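Local coordinates for protein geranylgeranyl Pyrophosphate Synthetase (PDB 5JFQ) that catalyses the magnesium-dependent stepwise addition of three isopentenyl diphosphate units to dimethylallyl diphosphate, giving mainly geranylgeranyl diphosphate and some farnesyl diphosphate, at residues S126-E131 / V189-D194. Sequence-based numbering, arbitrary orientation.
Sequences SDAPPE and VLFGKD
The methyl group of A128 packs against both L190 and F191, where the helix 165-190 ends. A128 CB lies 3.4 Å from the carbonyl O of L190 and 4.0 Å from L190 CD2, one branch of the leucine fork. The other branch, L190 CD1, lies 4.0 Å from S126 OG. A128 CB also meets the edge of the F191 ring, near its plane, 3.9 Å from F191 CE1. The carbonyl O of D127 approaches the same edge, 4.1 Å from F191 CE1. The CB of F191 points away from 126-131, but chi1 of -47° sets CG anti to the carbonyl carbon, and from there the ring extends back to A128. L190 CB lies over one face of this ring, offset toward the rim. P129 adds its ring carbon CD, 3.5 Å from L190 O. Across the two segments the contact is thus van der Waals packing; L190 O accepts a hydrogen bond from N132 ND2, in the first turn of helix 130-159, and S126 OG is bonded to L123 O. Further out, H68 and A69 of helix 67-88 touch S126 and L190 respectively, while E61 and K65 border F191. P130 packs on P130 of the second subunit. Away from the substrate and metal sites inferred from relatives, this is helix-end packing in the all-helical polyprenyl synthase fold, joining the D127 inverse gamma turn and the P129 N-cap to the C-terminal end of helix 165-190.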
ATOM      1  N   SER B 126      13.179 -12.690  -4.833  1.00 45.65           N
ATOM      2  CA  SER B 126      14.081 -13.471  -3.998  1.00 49.26           C
ATOM      3  C   SER B 126      14.539 -14.746  -4.701  1.00 49.00           C
ATOM      4  O   SER B 126      13.774 -15.394  -5.420  1.00 48.67           O
ATOM      5  CB  SER B 126      13.411 -13.815  -2.671  1.00 47.59           C
ATOM      6  OG  SER B 126      13.392 -12.685  -1.817  1.00 51.15           O
ATOM      7  N   ASP B 127      15.810 -15.094  -4.490  1.00 48.10           N
ATOM      8  CA  ASP B 127      16.365 -16.371  -4.923  1.00 50.06           C
ATOM      9  C   ASP B 127      16.056 -17.410  -3.855  1.00 50.39           C
ATOM     10  O   ASP B 127      16.869 -17.720  -2.979  1.00 54.07           O
ATOM     11  CB  ASP B 127      17.860 -16.253  -5.162  1.00 58.59           C
ATOM     12  CG  ASP B 127      18.519 -17.598  -5.396  1.00 63.79           C
ATOM     13  OD1 ASP B 127      17.845 -18.559  -5.856  1.00 64.86           O
ATOM     14  OD2 ASP B 127      19.725 -17.685  -5.099  1.00 68.63           O
ATOM     15  N   ALA B 128      14.842 -17.945  -3.922  1.00 43.66           N
ATOM     16  CA  ALA B 128      14.406 -18.952  -2.972  1.00 46.35           C
ATOM     17  C   ALA B 128      13.283 -19.753  -3.611  1.00 48.36           C
ATOM     18  O   ALA B 128      12.711 -19.319  -4.622  1.00 45.62           O
ATOM     19  CB  ALA B 128      13.956 -18.305  -1.649  1.00 51.85           C
ATOM     20  N   PRO B 129      12.972 -20.933  -3.072  1.00 50.23           N
ATOM     21  CA  PRO B 129      11.829 -21.724  -3.572  1.00 50.64           C
ATOM     22  C   PRO B 129      10.590 -20.862  -3.714  1.00 49.19           C
ATOM     23  O   PRO B 129      10.224 -20.151  -2.772  1.00 52.63           O
ATOM     24  CB  PRO B 129      11.629 -22.777  -2.474  1.00 51.24           C
ATOM     25  CG  PRO B 129      12.944 -22.888  -1.795  1.00 49.67           C
ATOM     26  CD  PRO B 129      13.664 -21.590  -1.947  1.00 47.25           C
ATOM     27  N   PRO B 130       9.896 -20.916  -4.855  1.00 51.63           N
ATOM     28  CA  PRO B 130       8.778 -19.965  -5.074  1.00 49.84           C
ATOM     29  C   PRO B 130       7.656 -20.133  -4.066  1.00 49.92           C
ATOM     30  O   PRO B 130       7.123 -19.145  -3.547  1.00 50.92           O
ATOM     31  CB  PRO B 130       8.320 -20.290  -6.503  1.00 49.52           C
ATOM     32  CG  PRO B 130       9.448 -21.140  -7.094  1.00 42.49           C
ATOM     33  CD  PRO B 130      10.038 -21.876  -5.956  1.00 39.72           C
ATOM     34  N   GLU B 131       7.267 -21.376  -3.817  1.00 48.43           N
ATOM     35  CA  GLU B 131       6.494 -21.848  -2.673  1.00 47.49           C
ATOM     36  C   GLU B 131       6.766 -21.047  -1.402  1.00 51.31           C
ATOM     37  O   GLU B 131       5.833 -20.697  -0.664  1.00 48.79           O
ATOM     38  CB  GLU B 131       6.858 -23.315  -2.479  1.00 50.85           C
ATOM     39  CG  GLU B 131       8.349 -23.488  -2.945  1.00 56.25           C
ATOM     40  CD  GLU B 131       8.868 -24.893  -2.959  1.00 51.09           C
ATOM     41  OE1 GLU B 131       8.726 -25.618  -1.951  1.00 65.08           O
ATOM     42  OE2 GLU B 131       9.435 -25.278  -4.006  1.00 70.36           O
ATOM     43  N   VAL B 189      11.378 -18.476   6.641  1.00 54.27           N
ATOM     44  CA  VAL B 189      10.324 -18.755   5.682  1.00 54.40           C
ATOM     45  C   VAL B 189      10.917 -18.984   4.306  1.00 53.86           C
ATOM     46  O   VAL B 189      10.545 -19.933   3.607  1.00 55.25           O
ATOM     47  CB  VAL B 189       9.297 -17.618   5.657  1.00 53.82           C
ATOM     48  CG1 VAL B 189       8.157 -17.977   4.713  1.00 50.26           C
ATOM     49  CG2 VAL B 189       8.789 -17.354   7.051  1.00 56.67           C
ATOM     50  N   LEU B 190      11.856 -18.120   3.904  1.00 49.42           N
ATOM     51  CA  LEU B 190      12.387 -18.168   2.547  1.00 54.71           C
ATOM     52  C   LEU B 190      13.139 -19.471   2.280  1.00 58.18           C
ATOM     53  O   LEU B 190      13.075 -20.015   1.174  1.00 55.26           O
ATOM     54  CB  LEU B 190      13.287 -16.957   2.298  1.00 54.38           C
ATOM     55  CG  LEU B 190      12.523 -15.673   1.947  1.00 50.92           C
ATOM     56  CD1 LEU B 190      13.418 -14.441   1.832  1.00 40.56           C
ATOM     57  CD2 LEU B 190      11.746 -15.891   0.665  1.00 48.83           C
ATOM     58  N   PHE B 191      13.838 -19.996   3.284  1.00 60.35           N
ATOM     59  CA  PHE B 191      14.693 -21.167   3.139  1.00 55.86           C
ATOM     60  C   PHE B 191      14.149 -22.365   3.902  1.00 58.15           C
ATOM     61  O   PHE B 191      14.912 -23.168   4.434  1.00 61.30           O
ATOM     62  CB  PHE B 191      16.107 -20.828   3.588  1.00 50.50           C
ATOM     63  CG  PHE B 191      16.586 -19.555   3.016  1.00 55.32           C
ATOM     64  CD1 PHE B 191      16.271 -19.222   1.710  1.00 56.70           C
ATOM     65  CD2 PHE B 191      17.297 -18.660   3.775  1.00 59.65           C
ATOM     66  CE1 PHE B 191      16.682 -18.030   1.154  1.00 57.84           C
ATOM     67  CE2 PHE B 191      17.718 -17.460   3.230  1.00 63.50           C
ATOM     68  CZ  PHE B 191      17.403 -17.145   1.910  1.00 62.29           C
ATOM     69  N   GLY B 192      12.830 -22.469   3.992  1.00 52.76           N
ATOM     70  CA  GLY B 192      12.213 -23.721   4.370  1.00 54.17           C
ATOM     71  C   GLY B 192      12.626 -24.279   5.711  1.00 59.93           C
ATOM     72  O   GLY B 192      12.495 -25.486   5.929  1.00 58.07           O
ATOM     73  N   LYS B 193      13.109 -23.446   6.628  1.00 64.46           N
ATOM     74  CA  LYS B 193      13.214 -23.956   7.984  1.00 64.30           C
ATOM     75  C   LYS B 193      11.808 -24.219   8.521  1.00 60.76           C
ATOM     76  O   LYS B 193      10.808 -23.775   7.952  1.00 63.26           O
ATOM     77  CB  LYS B 193      14.005 -22.988   8.868  1.00 59.71           C
ATOM     78  CG  LYS B 193      15.253 -22.438   8.184  1.00 59.94           C
ATOM     79  CD  LYS B 193      16.061 -23.540   7.491  1.00 53.53           C
ATOM     80  CE  LYS B 193      17.440 -23.033   7.098  1.00 57.92           C
ATOM     81  NZ  LYS B 193      18.254 -24.055   6.379  1.00 68.35           N
ATOM     82  N   ASP B 194      11.728 -24.990   9.594  1.00 64.40           N
ATOM     83  CA  ASP B 194      10.433 -25.492  10.030  1.00 70.28           C
ATOM     84  C   ASP B 194       9.748 -24.515  10.993  1.00 71.65           C
ATOM     85  O   ASP B 194      10.271 -23.447  11.329  1.00 68.78           O
ATOM     86  CB  ASP B 194      10.584 -26.878  10.657  1.00 75.60           C
ATOM     87  CG  ASP B 194      11.631 -26.910  11.746  1.00 79.35           C
ATOM     88  OD1 ASP B 194      11.286 -27.321  12.878  1.00 82.76           O
ATOM     89  OD2 ASP B 194      12.794 -26.531  11.468  1.00 79.18           O
TER